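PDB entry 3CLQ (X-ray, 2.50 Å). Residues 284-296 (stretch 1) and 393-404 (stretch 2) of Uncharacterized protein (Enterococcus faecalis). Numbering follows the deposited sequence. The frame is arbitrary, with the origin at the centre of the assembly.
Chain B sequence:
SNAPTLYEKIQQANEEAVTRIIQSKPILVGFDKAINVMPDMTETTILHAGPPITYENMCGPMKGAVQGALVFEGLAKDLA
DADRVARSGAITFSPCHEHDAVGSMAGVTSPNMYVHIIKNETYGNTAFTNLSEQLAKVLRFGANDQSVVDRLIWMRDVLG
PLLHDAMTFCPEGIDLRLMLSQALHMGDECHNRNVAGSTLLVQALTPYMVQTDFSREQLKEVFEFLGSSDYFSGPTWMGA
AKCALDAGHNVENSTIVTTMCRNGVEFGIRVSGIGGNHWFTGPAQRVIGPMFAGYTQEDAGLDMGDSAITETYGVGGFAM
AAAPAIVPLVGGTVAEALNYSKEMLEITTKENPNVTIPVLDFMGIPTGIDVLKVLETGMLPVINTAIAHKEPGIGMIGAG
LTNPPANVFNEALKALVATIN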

# COMPACT_ATOMS: atom_id res chain seq x y z
N ALA B 284 21.03 -26.99 -1.98
CA ALA B 284 20.50 -25.65 -2.17
C ALA B 284 21.24 -25.02 -3.37
O ALA B 284 22.39 -25.35 -3.63
CB ALA B 284 20.70 -24.83 -0.91
N GLN B 285 20.54 -24.12 -4.07
CA GLN B 285 20.98 -23.57 -5.35
C GLN B 285 21.47 -22.11 -5.27
O GLN B 285 21.20 -21.41 -4.30
CB GLN B 285 19.79 -23.62 -6.30
CG GLN B 285 19.23 -25.01 -6.46
CD GLN B 285 20.23 -25.90 -7.13
OE1 GLN B 285 20.70 -25.59 -8.21
NE2 GLN B 285 20.58 -27.01 -6.48
N ARG B 286 22.16 -21.64 -6.30
CA ARG B 286 22.54 -20.24 -6.35
C ARG B 286 21.30 -19.46 -6.68
O ARG B 286 20.41 -19.98 -7.34
CB ARG B 286 23.57 -19.97 -7.44
CG ARG B 286 24.69 -20.99 -7.52
CD ARG B 286 25.91 -20.39 -8.23
NE ARG B 286 27.04 -20.15 -7.32
CZ ARG B 286 27.14 -19.12 -6.48
NH1 ARG B 286 26.19 -18.20 -6.40
NH2 ARG B 286 28.21 -19.00 -5.70
N VAL B 287 21.25 -18.21 -6.22
CA VAL B 287 20.21 -17.27 -6.59
C VAL B 287 20.82 -16.24 -7.53
O VAL B 287 21.64 -15.44 -7.11
CB VAL B 287 19.74 -16.49 -5.37
CG1 VAL B 287 18.31 -16.05 -5.55
CG2 VAL B 287 19.88 -17.32 -4.12
N ILE B 288 20.43 -16.25 -8.80
CA ILE B 288 21.03 -15.30 -9.74
C ILE B 288 20.09 -14.13 -10.07
O ILE B 288 18.91 -14.34 -10.35
CB ILE B 288 21.61 -15.98 -11.03
CG1 ILE B 288 20.55 -16.10 -12.13
CG2 ILE B 288 22.24 -17.34 -10.70
CD1 ILE B 288 21.12 -16.03 -13.58
N GLY B 289 20.64 -12.92 -10.00
CA GLY B 289 19.88 -11.67 -10.16
C GLY B 289 20.79 -10.45 -10.19
O GLY B 289 22.01 -10.58 -10.22
N PRO B 290 20.22 -9.24 -10.24
CA PRO B 290 21.05 -8.05 -10.15
C PRO B 290 21.76 -7.94 -8.81
O PRO B 290 21.23 -8.35 -7.77
CB PRO B 290 20.06 -6.89 -10.31
CG PRO B 290 18.90 -7.48 -11.00
CD PRO B 290 18.81 -8.88 -10.43
N MSE B 291 22.95 -7.36 -8.88
CA MSE B 291 23.84 -7.23 -7.74
C MSE B 291 23.85 -5.79 -7.23
O MSE B 291 23.79 -4.85 -8.02
CB MSE B 291 25.26 -7.69 -8.14
CG MSE B 291 25.36 -9.17 -8.55
SE MSE B 291 24.60 -10.46 -7.23
CE MSE B 291 25.71 -10.03 -5.67
N PHE B 292 23.92 -5.62 -5.91
CA PHE B 292 24.18 -4.30 -5.35
C PHE B 292 25.58 -3.86 -5.74
O PHE B 292 26.52 -4.66 -5.63
CB PHE B 292 24.07 -4.31 -3.83
CG PHE B 292 22.69 -4.56 -3.31
CD1 PHE B 292 21.60 -4.54 -4.16
CD2 PHE B 292 22.48 -4.78 -1.96
CE1 PHE B 292 20.30 -4.76 -3.67
CE2 PHE B 292 21.20 -5.00 -1.45
CZ PHE B 292 20.10 -4.99 -2.30
N ALA B 293 25.73 -2.61 -6.17
CA ALA B 293 27.03 -2.10 -6.65
C ALA B 293 28.18 -2.52 -5.76
O ALA B 293 28.03 -2.63 -4.54
CB ALA B 293 27.00 -0.58 -6.79
N GLY B 294 29.34 -2.77 -6.37
CA GLY B 294 30.53 -3.17 -5.62
C GLY B 294 30.50 -4.63 -5.19
O GLY B 294 31.47 -5.13 -4.60
N TYR B 295 29.39 -5.32 -5.47
CA TYR B 295 29.29 -6.75 -5.22
C TYR B 295 29.13 -7.55 -6.50
O TYR B 295 28.70 -7.02 -7.53
CB TYR B 295 28.13 -7.03 -4.28
CG TYR B 295 28.45 -6.72 -2.85
CD1 TYR B 295 27.82 -5.68 -2.18
CD2 TYR B 295 29.40 -7.46 -2.16
CE1 TYR B 295 28.12 -5.39 -0.86
CE2 TYR B 295 29.71 -7.18 -0.85
CZ TYR B 295 29.07 -6.15 -0.20
OH TYR B 295 29.40 -5.90 1.11
N THR B 296 29.47 -8.84 -6.44
CA THR B 296 29.34 -9.73 -7.59
C THR B 296 28.90 -11.12 -7.15
O THR B 296 29.03 -11.49 -6.00
CB THR B 296 30.64 -9.84 -8.41
OG1 THR B 296 30.74 -11.16 -8.96
CG2 THR B 296 31.87 -9.58 -7.54
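Stretch 2, residues 393-404: GIGMIGAGLTNP

Stretch 2 runs antiparallel to stretch 1, so that Thr402 lies opposite Val287, Gly400 opposite Gly289 and Gly398 opposite Met291, with CA–CA distances of 4.8, 3.7 and 4.4 Å. Residues 396-402 form a strand, preceded by a loop in which Gly393 and Gly395 both have positive phi. Together the two stretches bury 705 Å², and the largest contributions come from Ile397 (90 Å²) and Phe292 (75 Å²), with Val287 (54 Å²), Tyr295 and Thr402 (51 Å² each) following.

The Ile397 side chain packs against Met291 and Tyr295, and Phe292 meets its backbone. Stretch 1 makes a type II beta turn from Phe292 to Tyr295, closed by the hydrogen bond from Tyr295 N to Phe292 O (2.9 Å), with Gly294 at a phi of 77°. The CA-to-CB bonds of Phe292 and Tyr295, at the two ends of the turn, both point toward stretch 2. Ile397 CG2 stands 3.7 Å from the centroid of the Tyr295 ring and only 9° off its normal, a CH-pi contact over the ring face, while Ile397 CB lies 3.6 Å from Tyr295 CD1. The selenomethionine Met291, all three of whose chi angles are m, leaves its backbone sideways but brings its end nearer: its CE lies 3.6 Å from Ile397 CG1 and 3.1 Å from Ile397 O. That same carbonyl oxygen, Ile397 O, accepts a hydrogen bond from Phe292 N at 3.2 Å with a nearly straight angle of 166°, so both the backbone and the side chain of Ile397 are engaged.

The Phe292 ring lies over the strand backbone. Gly398 CA is 3.8 Å from the centroid of the Phe292 ring and 16° off its normal, a CH-pi contact over the face. Farther along the ring, Phe292 CZ packs against CE of the selenomethionine Met396 at 3.8 Å. Ile394, in the loop before the strand, reaches the Tyr295 ring instead, its CG2 lying 3.3 Å from Tyr295 OH.

Beyond the aromatic residues the contact passes to the backbone. Ala399 N donates to Pro290 O (3.2 Å, 158°), and Leu401 N donates to Ile288 O (3.0 Å); the return bond from Ile288 N to Leu401 O, at 3.4 Å, is weak. Between these pairs the chains come very close, and glycine makes this possible. Gly289 CA lies 3.0 Å from Ala399 O, and Gly400 CA 3.4 Å from Ile288 O, both as CA-H...O contacts. A CB on Gly289 would come within 1.7 Å of Ala399 O, and one on Gly400 within 2.2 Å of Ile288 O. Gly398 is confined in the same way, since its CB would be 2.6 Å from Pro290 O.

At the far end, Thr402 points toward stretch 1, and its OG1 donates a hydrogen bond to Arg286 O at 2.8 Å. Val287 CG1 packs beside it, 3.8 Å from Thr402 CB and 3.3 Å from Gly400 O. Gln285 completes the contact, with its CG 3.3 Å from Asn403 O.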

# COMPACT_ATOMS: atom_id res chain seq x y z
N GLY B 393 27.32 -12.05 8.33
CA GLY B 393 26.99 -10.70 8.75
C GLY B 393 27.03 -9.60 7.71
O GLY B 393 26.55 -8.51 7.95
N ILE B 394 27.60 -9.88 6.55
CA ILE B 394 27.69 -8.82 5.55
C ILE B 394 26.30 -8.47 5.03
O ILE B 394 26.03 -7.32 4.69
CB ILE B 394 28.65 -9.20 4.43
CG1 ILE B 394 30.09 -9.13 4.96
CG2 ILE B 394 28.45 -8.29 3.24
CD1 ILE B 394 31.04 -10.10 4.32
N GLY B 395 25.42 -9.46 5.00
CA GLY B 395 24.02 -9.23 4.68
C GLY B 395 23.64 -9.26 3.20
O GLY B 395 24.40 -9.71 2.35
N MSE B 396 22.44 -8.76 2.92
CA MSE B 396 21.89 -8.75 1.58
C MSE B 396 22.79 -8.00 0.60
O MSE B 396 23.19 -6.86 0.84
CB MSE B 396 20.51 -8.11 1.60
CG MSE B 396 19.69 -8.38 0.36
SE MSE B 396 18.07 -7.30 0.34
CE MSE B 396 17.47 -7.66 -1.49
N ILE B 397 23.14 -8.64 -0.51
CA ILE B 397 23.96 -7.97 -1.50
C ILE B 397 23.36 -8.09 -2.90
O ILE B 397 24.07 -8.09 -3.90
CB ILE B 397 25.50 -8.37 -1.44
CG1 ILE B 397 25.81 -9.72 -2.11
CG2 ILE B 397 26.01 -8.38 -0.00
CD1 ILE B 397 24.86 -10.83 -1.74
N GLY B 398 22.02 -8.16 -2.97
CA GLY B 398 21.30 -8.24 -4.25
C GLY B 398 20.13 -9.19 -4.15
O GLY B 398 19.81 -9.65 -3.05
N ALA B 399 19.49 -9.49 -5.28
CA ALA B 399 18.36 -10.44 -5.30
C ALA B 399 18.09 -11.02 -6.67
O ALA B 399 18.57 -10.49 -7.69
CB ALA B 399 17.09 -9.79 -4.79
N GLY B 400 17.31 -12.10 -6.69
CA GLY B 400 17.12 -12.80 -7.96
C GLY B 400 16.28 -14.04 -7.89
O GLY B 400 15.74 -14.34 -6.85
N LEU B 401 16.20 -14.76 -9.02
CA LEU B 401 15.41 -15.99 -9.18
C LEU B 401 16.19 -17.30 -8.86
O LEU B 401 17.34 -17.49 -9.27
CB LEU B 401 14.86 -16.05 -10.60
CG LEU B 401 14.11 -17.26 -11.18
CD1 LEU B 401 13.31 -16.84 -12.41
CD2 LEU B 401 15.04 -18.41 -11.56
N THR B 402 15.55 -18.20 -8.15
CA THR B 402 16.15 -19.49 -7.87
C THR B 402 15.11 -20.63 -7.99
O THR B 402 13.93 -20.39 -8.23
CB THR B 402 16.85 -19.46 -6.49
OG1 THR B 402 17.84 -20.50 -6.43
CG2 THR B 402 15.87 -19.63 -5.34
N ASN B 403 15.54 -21.87 -7.87
CA ASN B 403 14.58 -22.97 -7.86
C ASN B 403 14.95 -24.02 -6.81
O ASN B 403 16.08 -24.03 -6.32
CB ASN B 403 14.43 -23.62 -9.26
CG ASN B 403 14.19 -22.59 -10.39
OD1 ASN B 403 15.11 -21.89 -10.82
ND2 ASN B 403 12.96 -22.52 -10.89
N PRO B 404 14.00 -24.88 -6.44
CA PRO B 404 14.42 -26.06 -5.70
C PRO B 404 15.14 -26.95 -6.69
O PRO B 404 15.01 -26.73 -7.89
CB PRO B 404 13.10 -26.70 -5.27
CG PRO B 404 12.05 -25.70 -5.53
CD PRO B 404 12.55 -24.85 -6.65